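Local coordinates for minor capsid protein (Cafeteriavirus-dependent mavirus, PDB 6G42) that forms the penton of the mavirus capsid as a minor capsid protein, assembling into five-subunit capsomers that probably occupy the fivefold vertices of the particle, at residues 53-58 with 250-255; 275-280 with 297-302; 201-206 with 235-240. All coordinates share one frame; numbering follows the deposited sequence. Where two conformers were deposited one is given.

All three contacts lie in the jelly-roll domain and are largely buried. Contacts 1 and 3 are antiparallel strand pairings, one in each sheet of the sandwich: strands D and G in contact 1, E and F in contact 3. Contact 2 spans the core between the sheets, joining strands 272-281 and 296-305 through methyl groups and a phenyl ring alone. Strand 272-281 adjoins the E strand of contact 3, whereas strand 296-305 adjoins the D strand of contact 1. The inner faces of contacts 1 and 3 therefore merge with contact 2 in a shared hydrocarbon core, while their outer faces carry charged and polar groups that meet neighbouring subunits of the pentamer.

Contact 1. Residues 53-58 with 250-255; sequences VEEFHL and SILFRV
Phe56 and Phe253 carry the dense side of this antiparallel strand pair. CB of Phe253 sits over one face of the Phe56 ring, 3.8 Å from its centroid, in a CH-pi contact displaced toward the rim. The two rings meet obliquely, their planes turned by 36°, with Phe56 CE2 3.7 Å from Phe253 CD2. Phe56 CG stands between the backbone N and the carbonyl carbon (chi1 69°), and the ring lies beside Phe253. On the same face of the sheet, Leu58 and Ile251 touch through their CB atoms, and Ile206, Thr236 and Tyr238 cover this apolar patch from the facing sheet. Paired backbone bonds join Phe56 to Phe253 and Leu58 to Ile251; Phe253 N reaches Phe56 O at 3.0 Å. These strands are D (49-62) and G (248-264) of the jelly roll, with G at the margin of the BIDG sheet; on the other side of D, Glu55 and Glu54 form a classic beta bulge opposite Lys300. The opposite face, lined by Glu55, His57, Leu252 and Arg254, is looser and more polar. Leu252 CD1 lies over the His57 ring, 4.3 Å from its centroid. His57 ND1 makes a weak bond of 3.4 Å to Ile251 O, an acceptor also used by Leu58 N. Ser250 OG comes near His57 CE1 but bonds to His59. Glu55 and Arg254 run side by side with their charged ends apart, Glu55 OE2 lying 5.2 Å from Arg254 NE. Glu55 OE2 bonds instead to His203 NE2 of a neighbouring subunit, which also gives Tyr282 OH to His57 NE2 and packs Lys239 on His57 and on the partly exposed Leu252 and Arg254.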
loop_
_atom_site.group_PDB
_atom_site.type_symbol
_atom_site.label_atom_id
_atom_site.label_comp_id
_atom_site.label_asym_id
_atom_site.label_seq_id
_atom_site.Cartn_x
_atom_site.Cartn_y
_atom_site.Cartn_z
ATOM N N VAL C 53 -24.224 -0.973 5.492
ATOM C CA VAL C 53 -23.542 -2.181 5.937
ATOM C C VAL C 53 -22.120 -1.773 6.308
ATOM O O VAL C 53 -21.290 -1.541 5.429
ATOM C CB VAL C 53 -23.546 -3.270 4.838
ATOM C CG1 VAL C 53 -22.796 -4.528 5.286
ATOM C CG2 VAL C 53 -24.981 -3.621 4.457
ATOM N N GLU C 54 -21.860 -1.669 7.612
ATOM C CA GLU C 54 -20.541 -1.293 8.139
ATOM C C GLU C 54 -19.471 -2.363 7.844
ATOM O O GLU C 54 -18.382 -2.046 7.364
ATOM C CB GLU C 54 -20.644 -1.051 9.652
ATOM C CG GLU C 54 -19.351 -0.662 10.380
ATOM C CD GLU C 54 -18.858 0.743 10.072
ATOM O OE1 GLU C 54 -19.597 1.528 9.421
ATOM O OE2 GLU C 54 -17.719 1.068 10.497
ATOM N N GLU C 55 -19.791 -3.622 8.129
ATOM C CA GLU C 55 -18.801 -4.697 8.073
ATOM C C GLU C 55 -19.449 -6.069 7.905
ATOM O O GLU C 55 -20.504 -6.342 8.481
ATOM C CB GLU C 55 -17.946 -4.628 9.348
ATOM C CG GLU C 55 -17.156 -5.867 9.755
ATOM C CD GLU C 55 -16.294 -5.628 10.997
ATOM O OE1 GLU C 55 -16.696 -4.813 11.864
ATOM O OE2 GLU C 55 -15.222 -6.263 11.119
ATOM N N PHE C 56 -18.825 -6.912 7.085
ATOM C CA PHE C 56 -19.116 -8.345 7.087
ATOM C C PHE C 56 -17.845 -9.187 6.968
ATOM O O PHE C 56 -16.774 -8.673 6.634
ATOM C CB PHE C 56 -20.183 -8.737 6.041
ATOM C CG PHE C 56 -19.743 -8.627 4.602
ATOM C CD1 PHE C 56 -18.969 -9.625 4.011
ATOM C CD2 PHE C 56 -20.172 -7.567 3.812
ATOM C CE1 PHE C 56 -18.587 -9.535 2.680
ATOM C CE2 PHE C 56 -19.801 -7.477 2.478
ATOM C CZ PHE C 56 -19.008 -8.462 1.909
ATOM N N HIS C 57 -17.988 -10.477 7.266
ATOM C CA HIS C 57 -16.894 -11.444 7.165
ATOM C C HIS C 57 -17.429 -12.806 6.717
ATOM O O HIS C 57 -18.236 -13.411 7.407
ATOM C CB HIS C 57 -16.170 -11.549 8.510
ATOM C CG HIS C 57 -14.841 -12.245 8.452
ATOM N ND1 HIS C 57 -14.105 -12.393 7.296
ATOM C CD2 HIS C 57 -14.098 -12.802 9.434
ATOM C CE1 HIS C 57 -12.979 -13.025 7.568
ATOM N NE2 HIS C 57 -12.950 -13.283 8.859
ATOM N N LEU C 58 -16.998 -13.257 5.543
ATOM C CA LEU C 58 -17.407 -14.548 4.992
ATOM C C LEU C 58 -16.262 -15.520 5.250
ATOM O O LEU C 58 -15.383 -15.717 4.408
ATOM C CB LEU C 58 -17.723 -14.433 3.493
ATOM C CG LEU C 58 -18.531 -13.204 3.055
ATOM C CD1 LEU C 58 -18.744 -13.225 1.553
ATOM C CD2 LEU C 58 -19.866 -13.096 3.779
ATOM N N SER C 250 -11.503 -16.452 2.775
ATOM C CA SER C 250 -11.983 -15.762 3.957
ATOM C C SER C 250 -12.077 -14.306 3.521
ATOM O O SER C 250 -11.059 -13.661 3.313
ATOM C CB SER C 250 -10.993 -15.942 5.110
ATOM O OG SER C 250 -11.428 -15.283 6.284
ATOM N N ILE C 251 -13.298 -13.812 3.342
ATOM C CA ILE C 251 -13.529 -12.511 2.715
ATOM C C ILE C 251 -14.008 -11.482 3.732
ATOM O O ILE C 251 -15.134 -11.551 4.207
ATOM C CB ILE C 251 -14.527 -12.628 1.553
ATOM C CG1 ILE C 251 -13.933 -13.541 0.469
ATOM C CG2 ILE C 251 -14.837 -11.250 0.976
ATOM C CD1 ILE C 251 -14.880 -13.893 -0.660
ATOM N N LEU C 252 -13.138 -10.526 4.040
ATOM C CA LEU C 252 -13.436 -9.446 4.973
ATOM C C LEU C 252 -13.791 -8.155 4.221
ATOM O O LEU C 252 -13.138 -7.800 3.231
ATOM C CB LEU C 252 -12.223 -9.208 5.876
ATOM C CG LEU C 252 -12.315 -8.137 6.960
ATOM C CD1 LEU C 252 -13.391 -8.501 7.978
ATOM C CD2 LEU C 252 -10.960 -7.972 7.635
ATOM N N PHE C 253 -14.844 -7.482 4.692
ATOM C CA PHE C 253 -15.211 -6.142 4.228
ATOM C C PHE C 253 -15.407 -5.202 5.427
ATOM O O PHE C 253 -16.039 -5.573 6.418
ATOM C CB PHE C 253 -16.478 -6.184 3.368
ATOM C CG PHE C 253 -17.053 -4.823 3.085
ATOM C CD1 PHE C 253 -16.391 -3.939 2.243
ATOM C CD2 PHE C 253 -18.237 -4.408 3.688
ATOM C CE1 PHE C 253 -16.906 -2.675 1.992
ATOM C CE2 PHE C 253 -18.755 -3.146 3.435
ATOM C CZ PHE C 253 -18.089 -2.278 2.587
ATOM N N ARG C 254 -14.840 -4.000 5.321
ATOM C CA ARG C 254 -15.033 -2.911 6.282
ATOM C C ARG C 254 -15.168 -1.596 5.504
ATOM O O ARG C 254 -14.367 -1.323 4.614
ATOM C CB ARG C 254 -13.849 -2.845 7.244
ATOM C CG ARG C 254 -13.759 -4.025 8.205
ATOM C CD ARG C 254 -12.466 -4.012 9.008
ATOM N NE ARG C 254 -11.304 -4.457 8.227
ATOM C CZ ARG C 254 -10.052 -4.522 8.688
ATOM N NH1 ARG C 254 -9.761 -4.173 9.942
ATOM N NH2 ARG C 254 -9.076 -4.945 7.888
ATOM N N VAL C 255 -16.166 -0.778 5.838
ATOM C CA VAL C 255 -16.528 0.391 5.009
ATOM C C VAL C 255 -15.588 1.610 5.200
ATOM O O VAL C 255 -15.994 2.693 5.617
ATOM C CB VAL C 255 -18.045 0.746 5.151
ATOM C CG1 VAL C 255 -18.388 1.416 6.483
ATOM C CG2 VAL C 255 -18.526 1.586 3.973
#

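Contact 2. Residues 275-280 with 297-302; sequences LSFTIY and IQLKLL
Strand 275-280, carrying Leu275 and Phe277, passes strand 297-302, with its Ile297, Leu299 and Leu301, at an axis separation of 10.8 Å and an angle of 115° between their N-to-C directions, too far apart for backbone pairing. Side chains fill the gap from both strands. Leu299 is central: its two methyls divide between two partners. CD2 meets CD1 of Leu275 at 3.7 Å, the two leucines crossing obliquely, while CD1 of Leu299 lies at the edge of the Phe277 ring, 3.6 Å from CE1 and close to the ring plane. Its CG is anti to the backbone N (chi1 -171°), and the branch beyond CG reaches both residues. Phe277 and Leu299 slide past one another in opposite directions instead of meeting head-on. Flanking this pair, Leu275 and Leu301 reach toward each other tip to tip, CD1 to CD1 at 3.9 Å. In the other direction along strand 297-302, CG2 of Ile297 approaches CE1 of Phe277 at 4.3 Å, a looser and oblique contact. All five residues are buried and the contact is wholly apolar. Val32, Leu58, Ile206 and Leu289 pack further around Phe277, while Leu235 and Val53 touch Leu275 and Leu301 respectively. Lys300, alternating with these leucines, turns outward to a salt bridge with Glu216 of a neighbouring subunit. Side chains interleaved between two facing sheets are characteristic of a beta-sandwich core: here strand 272-281 of the CHEF sheet packs on strand 296-305 of the BIDG sheet in the single jelly roll.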
loop_
_atom_site.group_PDB
_atom_site.type_symbol
_atom_site.label_atom_id
_atom_site.label_comp_id
_atom_site.label_asym_id
_atom_site.label_seq_id
_atom_site.Cartn_x
_atom_site.Cartn_y
_atom_site.Cartn_z
ATOM N N LEU C 275 -32.010 -11.323 5.624
ATOM C CA LEU C 275 -30.811 -10.970 4.861
ATOM C C LEU C 275 -30.263 -12.249 4.251
ATOM O O LEU C 275 -30.221 -13.286 4.921
ATOM C CB LEU C 275 -29.737 -10.345 5.753
ATOM C CG LEU C 275 -30.077 -9.031 6.450
ATOM C CD1 LEU C 275 -29.008 -8.677 7.467
ATOM C CD2 LEU C 275 -30.229 -7.913 5.442
ATOM N N SER C 276 -29.842 -12.170 2.988
ATOM C CA SER C 276 -29.145 -13.278 2.335
ATOM C C SER C 276 -28.034 -12.779 1.426
ATOM O O SER C 276 -28.113 -11.677 0.889
ATOM C CB SER C 276 -30.122 -14.165 1.550
ATOM O OG SER C 276 -31.057 -13.389 0.838
ATOM N N PHE C 277 -27.009 -13.618 1.266
ATOM C CA PHE C 277 -25.838 -13.330 0.435
ATOM C C PHE C 277 -25.958 -14.003 -0.938
ATOM O O PHE C 277 -26.264 -15.193 -1.040
ATOM C CB PHE C 277 -24.555 -13.787 1.146
ATOM C CG PHE C 277 -24.128 -12.881 2.273
ATOM C CD1 PHE C 277 -24.781 -12.918 3.507
ATOM C CD2 PHE C 277 -23.077 -11.986 2.104
ATOM C CE1 PHE C 277 -24.390 -12.080 4.544
ATOM C CE2 PHE C 277 -22.680 -11.150 3.139
ATOM C CZ PHE C 277 -23.333 -11.196 4.359
ATOM N N THR C 278 -25.695 -13.227 -1.983
ATOM C CA THR C 278 -25.880 -13.656 -3.362
ATOM C C THR C 278 -24.662 -13.259 -4.181
ATOM O O THR C 278 -24.141 -12.153 -4.028
ATOM C CB THR C 278 -27.107 -12.973 -3.982
ATOM O OG1 THR C 278 -28.217 -13.038 -3.078
ATOM C CG2 THR C 278 -27.492 -13.646 -5.275
ATOM N N ILE C 279 -24.234 -14.161 -5.060
ATOM C CA ILE C 279 -23.088 -13.948 -5.929
ATOM C C ILE C 279 -23.613 -13.637 -7.327
ATOM O O ILE C 279 -24.421 -14.394 -7.858
ATOM C CB ILE C 279 -22.185 -15.208 -5.997
ATOM C CG1 ILE C 279 -21.745 -15.651 -4.599
ATOM C CG2 ILE C 279 -20.943 -14.949 -6.850
ATOM C CD1 ILE C 279 -21.289 -17.096 -4.534
ATOM N N TYR C 280 -23.142 -12.538 -7.915
ATOM C CA TYR C 280 -23.394 -12.212 -9.332
ATOM C C TYR C 280 -22.168 -12.540 -10.168
ATOM O O TYR C 280 -21.076 -12.082 -9.850
ATOM C CB TYR C 280 -23.733 -10.727 -9.497
ATOM C CG TYR C 280 -25.157 -10.410 -9.140
ATOM C CD1 TYR C 280 -25.547 -10.276 -7.811
ATOM C CD2 TYR C 280 -26.126 -10.271 -10.127
ATOM C CE1 TYR C 280 -26.862 -10.002 -7.474
ATOM C CE2 TYR C 280 -27.445 -10.000 -9.803
ATOM C CZ TYR C 280 -27.811 -9.862 -8.477
ATOM O OH TYR C 280 -29.124 -9.586 -8.157
ATOM N N ILE C 297 -20.017 -16.694 9.549
ATOM C CA ILE C 297 -20.385 -15.477 8.844
ATOM C C ILE C 297 -20.747 -14.406 9.867
ATOM O O ILE C 297 -21.542 -14.655 10.760
ATOM C CB ILE C 297 -21.495 -15.764 7.811
ATOM C CG1 ILE C 297 -20.847 -16.474 6.620
ATOM C CG2 ILE C 297 -22.178 -14.484 7.345
ATOM C CD1 ILE C 297 -21.796 -17.069 5.623
ATOM N N GLN C 298 -20.113 -13.240 9.745
ATOM C CA GLN C 298 -20.353 -12.098 10.631
ATOM C C GLN C 298 -20.858 -10.931 9.800
ATOM O O GLN C 298 -20.615 -10.858 8.594
ATOM C CB GLN C 298 -19.084 -11.703 11.376
ATOM C CG GLN C 298 -18.684 -12.669 12.478
ATOM C CD GLN C 298 -17.236 -12.506 12.922
ATOM O OE1 GLN C 298 -16.542 -11.576 12.502
ATOM N NE2 GLN C 298 -16.772 -13.416 13.771
ATOM N N LEU C 299 -21.556 -10.019 10.466
ATOM C CA LEU C 299 -22.349 -8.999 9.789
ATOM C C LEU C 299 -22.689 -7.870 10.753
ATOM O O LEU C 299 -23.133 -8.117 11.868
ATOM C CB LEU C 299 -23.626 -9.657 9.261
ATOM C CG LEU C 299 -24.562 -8.882 8.336
ATOM C CD1 LEU C 299 -25.155 -9.826 7.299
ATOM C CD2 LEU C 299 -25.678 -8.199 9.116
ATOM N N LYS C 300 -22.469 -6.635 10.325
ATOM C CA LYS C 300 -22.728 -5.467 11.165
ATOM C C LYS C 300 -23.433 -4.395 10.337
ATOM O O LYS C 300 -22.927 -3.975 9.296
ATOM C CB LYS C 300 -21.422 -4.933 11.755
ATOM C CG LYS C 300 -21.602 -4.015 12.961
ATOM C CD LYS C 300 -20.309 -3.884 13.767
ATOM C CE LYS C 300 -20.542 -3.402 15.193
ATOM N NZ LYS C 300 -20.159 -1.978 15.373
ATOM N N LEU C 301 -24.610 -3.984 10.804
ATOM C CA LEU C 301 -25.431 -2.988 10.128
ATOM C C LEU C 301 -25.487 -1.711 10.960
ATOM O O LEU C 301 -25.353 -1.751 12.184
ATOM C CB LEU C 301 -26.847 -3.528 9.929
ATOM C CG LEU C 301 -26.999 -4.867 9.210
ATOM C CD1 LEU C 301 -28.442 -5.320 9.283
ATOM C CD2 LEU C 301 -26.561 -4.778 7.758
ATOM N N LEU C 302 -25.682 -0.583 10.286
ATOM C CA LEU C 302 -25.864 0.701 10.959
ATOM C C LEU C 302 -27.131 1.381 10.461
ATOM O O LEU C 302 -27.273 1.629 9.261
ATOM C CB LEU C 302 -24.663 1.619 10.716
ATOM C CG LEU C 302 -24.800 3.073 11.187
ATOM C CD1 LEU C 302 -25.041 3.145 12.691
ATOM C CD2 LEU C 302 -23.575 3.885 10.797
#

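Contact 3. Residues 201-206 with 235-240; sequences ISHIVI and LTNYKY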
loop_
_atom_site.group_PDB
_atom_site.type_symbol
_atom_site.label_atom_id
_atom_site.label_comp_id
_atom_site.label_asym_id
_atom_site.label_seq_id
_atom_site.Cartn_x
_atom_site.Cartn_y
_atom_site.Cartn_z
ATOM N N ILE C 201 -16.602 -14.529 -11.250
ATOM C CA ILE C 201 -17.239 -13.835 -10.137
ATOM C C ILE C 201 -16.955 -12.339 -10.192
ATOM O O ILE C 201 -15.793 -11.918 -10.176
ATOM C CB ILE C 201 -16.780 -14.425 -8.791
ATOM C CG1 ILE C 201 -17.079 -15.927 -8.792
ATOM C CG2 ILE C 201 -17.470 -13.717 -7.619
ATOM C CD1 ILE C 201 -16.699 -16.663 -7.538
ATOM N N SER C 202 -18.034 -11.556 -10.227
ATOM C CA SER C 202 -17.973 -10.097 -10.321
ATOM C C SER C 202 -18.218 -9.415 -8.975
ATOM O O SER C 202 -17.338 -8.728 -8.459
ATOM C CB SER C 202 -18.992 -9.600 -11.343
ATOM O OG SER C 202 -19.145 -8.192 -11.276
ATOM N N HIS C 203 -19.413 -9.626 -8.426
ATOM C CA HIS C 203 -19.869 -8.969 -7.196
ATOM C C HIS C 203 -20.458 -9.987 -6.219
ATOM O O HIS C 203 -20.874 -11.071 -6.628
ATOM C CB HIS C 203 -20.941 -7.921 -7.519
ATOM C CG HIS C 203 -20.399 -6.579 -7.914
ATOM N ND1 HIS C 203 -20.137 -6.231 -9.222
ATOM C CD2 HIS C 203 -20.108 -5.485 -7.171
ATOM C CE1 HIS C 203 -19.694 -4.986 -9.263
ATOM N NE2 HIS C 203 -19.665 -4.513 -8.033
ATOM N N ILE C 204 -20.462 -9.631 -4.933
ATOM C CA ILE C 204 -21.154 -10.386 -3.878
ATOM C C ILE C 204 -22.016 -9.359 -3.160
ATOM O O ILE C 204 -21.518 -8.330 -2.702
ATOM C CB ILE C 204 -20.182 -11.039 -2.867
ATOM C CG1 ILE C 204 -19.330 -12.115 -3.555
ATOM C CG2 ILE C 204 -20.953 -11.653 -1.695
ATOM C CD1 ILE C 204 -18.177 -12.631 -2.720
ATOM N N VAL C 205 -23.301 -9.673 -3.045
ATOM C CA VAL C 205 -24.324 -8.728 -2.623
ATOM C C VAL C 205 -25.053 -9.284 -1.409
ATOM O O VAL C 205 -25.204 -10.495 -1.276
ATOM C CB VAL C 205 -25.334 -8.516 -3.777
ATOM C CG1 VAL C 205 -26.604 -7.809 -3.316
ATOM C CG2 VAL C 205 -24.687 -7.743 -4.918
ATOM N N ILE C 206 -25.494 -8.382 -0.532
ATOM C CA ILE C 206 -26.481 -8.686 0.511
ATOM C C ILE C 206 -27.828 -8.113 0.061
ATOM O O ILE C 206 -27.928 -6.910 -0.196
ATOM C CB ILE C 206 -26.096 -8.061 1.869
ATOM C CG1 ILE C 206 -24.792 -8.678 2.381
ATOM C CG2 ILE C 206 -27.213 -8.262 2.893
ATOM C CD1 ILE C 206 -24.211 -8.006 3.609
ATOM N N LEU C 235 -28.346 -4.191 -0.482
ATOM C CA LEU C 235 -27.861 -3.487 0.725
ATOM C C LEU C 235 -26.365 -3.139 0.719
ATOM O O LEU C 235 -25.959 -2.159 1.339
ATOM C CB LEU C 235 -28.208 -4.285 1.980
ATOM C CG LEU C 235 -29.693 -4.601 2.177
ATOM C CD1 LEU C 235 -29.906 -5.179 3.567
ATOM C CD2 LEU C 235 -30.589 -3.388 1.974
ATOM N N THR C 236 -25.558 -3.957 0.052
ATOM C CA THR C 236 -24.174 -3.596 -0.271
ATOM C C THR C 236 -23.701 -4.386 -1.494
ATOM O O THR C 236 -24.243 -5.447 -1.801
ATOM C CB THR C 236 -23.208 -3.773 0.937
ATOM O OG1 THR C 236 -21.941 -3.156 0.650
ATOM C CG2 THR C 236 -22.993 -5.249 1.287
ATOM N N ASN C 237 -22.708 -3.829 -2.184
ATOM C CA ASN C 237 -22.073 -4.433 -3.353
ATOM C C ASN C 237 -20.596 -4.579 -3.072
ATOM O O ASN C 237 -19.865 -3.588 -3.114
ATOM C CB ASN C 237 -22.194 -3.517 -4.564
ATOM C CG ASN C 237 -23.525 -3.621 -5.251
ATOM O OD1 ASN C 237 -24.572 -3.623 -4.606
ATOM N ND2 ASN C 237 -23.497 -3.671 -6.583
ATOM N N TYR C 238 -20.154 -5.793 -2.783
ATOM C CA TYR C 238 -18.731 -6.071 -2.638
ATOM C C TYR C 238 -18.213 -6.533 -3.991
ATOM O O TYR C 238 -18.675 -7.538 -4.512
ATOM C CB TYR C 238 -18.494 -7.147 -1.580
ATOM C CG TYR C 238 -17.046 -7.512 -1.387
ATOM C CD1 TYR C 238 -16.237 -6.786 -0.522
ATOM C CD2 TYR C 238 -16.481 -8.587 -2.067
ATOM C CE1 TYR C 238 -14.905 -7.119 -0.339
ATOM C CE2 TYR C 238 -15.148 -8.924 -1.893
ATOM C CZ TYR C 238 -14.364 -8.187 -1.026
ATOM O OH TYR C 238 -13.042 -8.512 -0.844
ATOM N N LYS C 239 -17.274 -5.785 -4.558
ATOM C CA LYS C 239 -16.570 -6.213 -5.757
ATOM C C LYS C 239 -15.551 -7.283 -5.389
ATOM O O LYS C 239 -14.753 -7.085 -4.477
ATOM C CB LYS C 239 -15.851 -5.035 -6.413
ATOM C CG LYS C 239 -15.232 -5.350 -7.771
ATOM C CD LYS C 239 -16.308 -5.517 -8.827
ATOM C CE LYS C 239 -15.778 -6.098 -10.119
ATOM N NZ LYS C 239 -16.928 -6.440 -10.995
ATOM N N TYR C 240 -15.576 -8.402 -6.107
ATOM C CA TYR C 240 -14.638 -9.497 -5.879
ATOM C C TYR C 240 -13.525 -9.502 -6.929
ATOM O O TYR C 240 -13.754 -9.180 -8.094
ATOM C CB TYR C 240 -15.380 -10.831 -5.870
ATOM C CG TYR C 240 -14.488 -12.007 -5.560
ATOM C CD1 TYR C 240 -14.063 -12.262 -4.257
ATOM C CD2 TYR C 240 -14.047 -12.855 -6.576
ATOM C CE1 TYR C 240 -13.227 -13.339 -3.973
ATOM C CE2 TYR C 240 -13.216 -13.926 -6.306
ATOM C CZ TYR C 240 -12.804 -14.166 -5.006
ATOM O OH TYR C 240 -11.980 -15.236 -4.752
#
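Ile204 and Tyr238, with Ile201, Ile206, Thr236 and Tyr240 along the same side, form the apolar part of this strand pair. Ile201 CG2 rests 3.7 Å from Tyr240 CD2. Ile204 CD1 reaches toward both tyrosines, 4.4 Å from CD2 of Tyr238, in a more open fit. Near the far end, CD1 of Ile206 meets Thr236 CG2 at 3.8 Å, and CG2 of Ile206 touches Leu235 CD1, the two side chains crossing at about a right angle. Between these side chains and the outer face runs the backbone ladder. Ile204 and Tyr238 bond to each other in both directions, Ile204 N reaching Tyr238 O at 2.8 Å. Tyr240 N to Ser202 O and Leu235 N to Ile206 O extend the ladder, whereas Ile206 N to Thr236 O is weak. The polar edge gathers at Ser202. Lys239 bends at chi2 (72°), which places CD over one face of the His203 ring, a contact that holds for one of two His203 conformers and is uncertain for that reason; beyond it, NZ bonds to Ser202 OG at 2.8 Å. Ser202 O is a weaker second acceptor for the ammonium. Ser202 OG also bonds to Gln298 of a neighbouring subunit, tying this edge to the pentamer interface. These are strands E (201-207) and F (236-239) of the CHEF sheet; E pairs on its other side with strand H (272-281), where Ser202 and His203 form a classic beta bulge opposite Tyr280, while Tyr238 and Ile206 pack across the sandwich on strands 248-264 and 49-62.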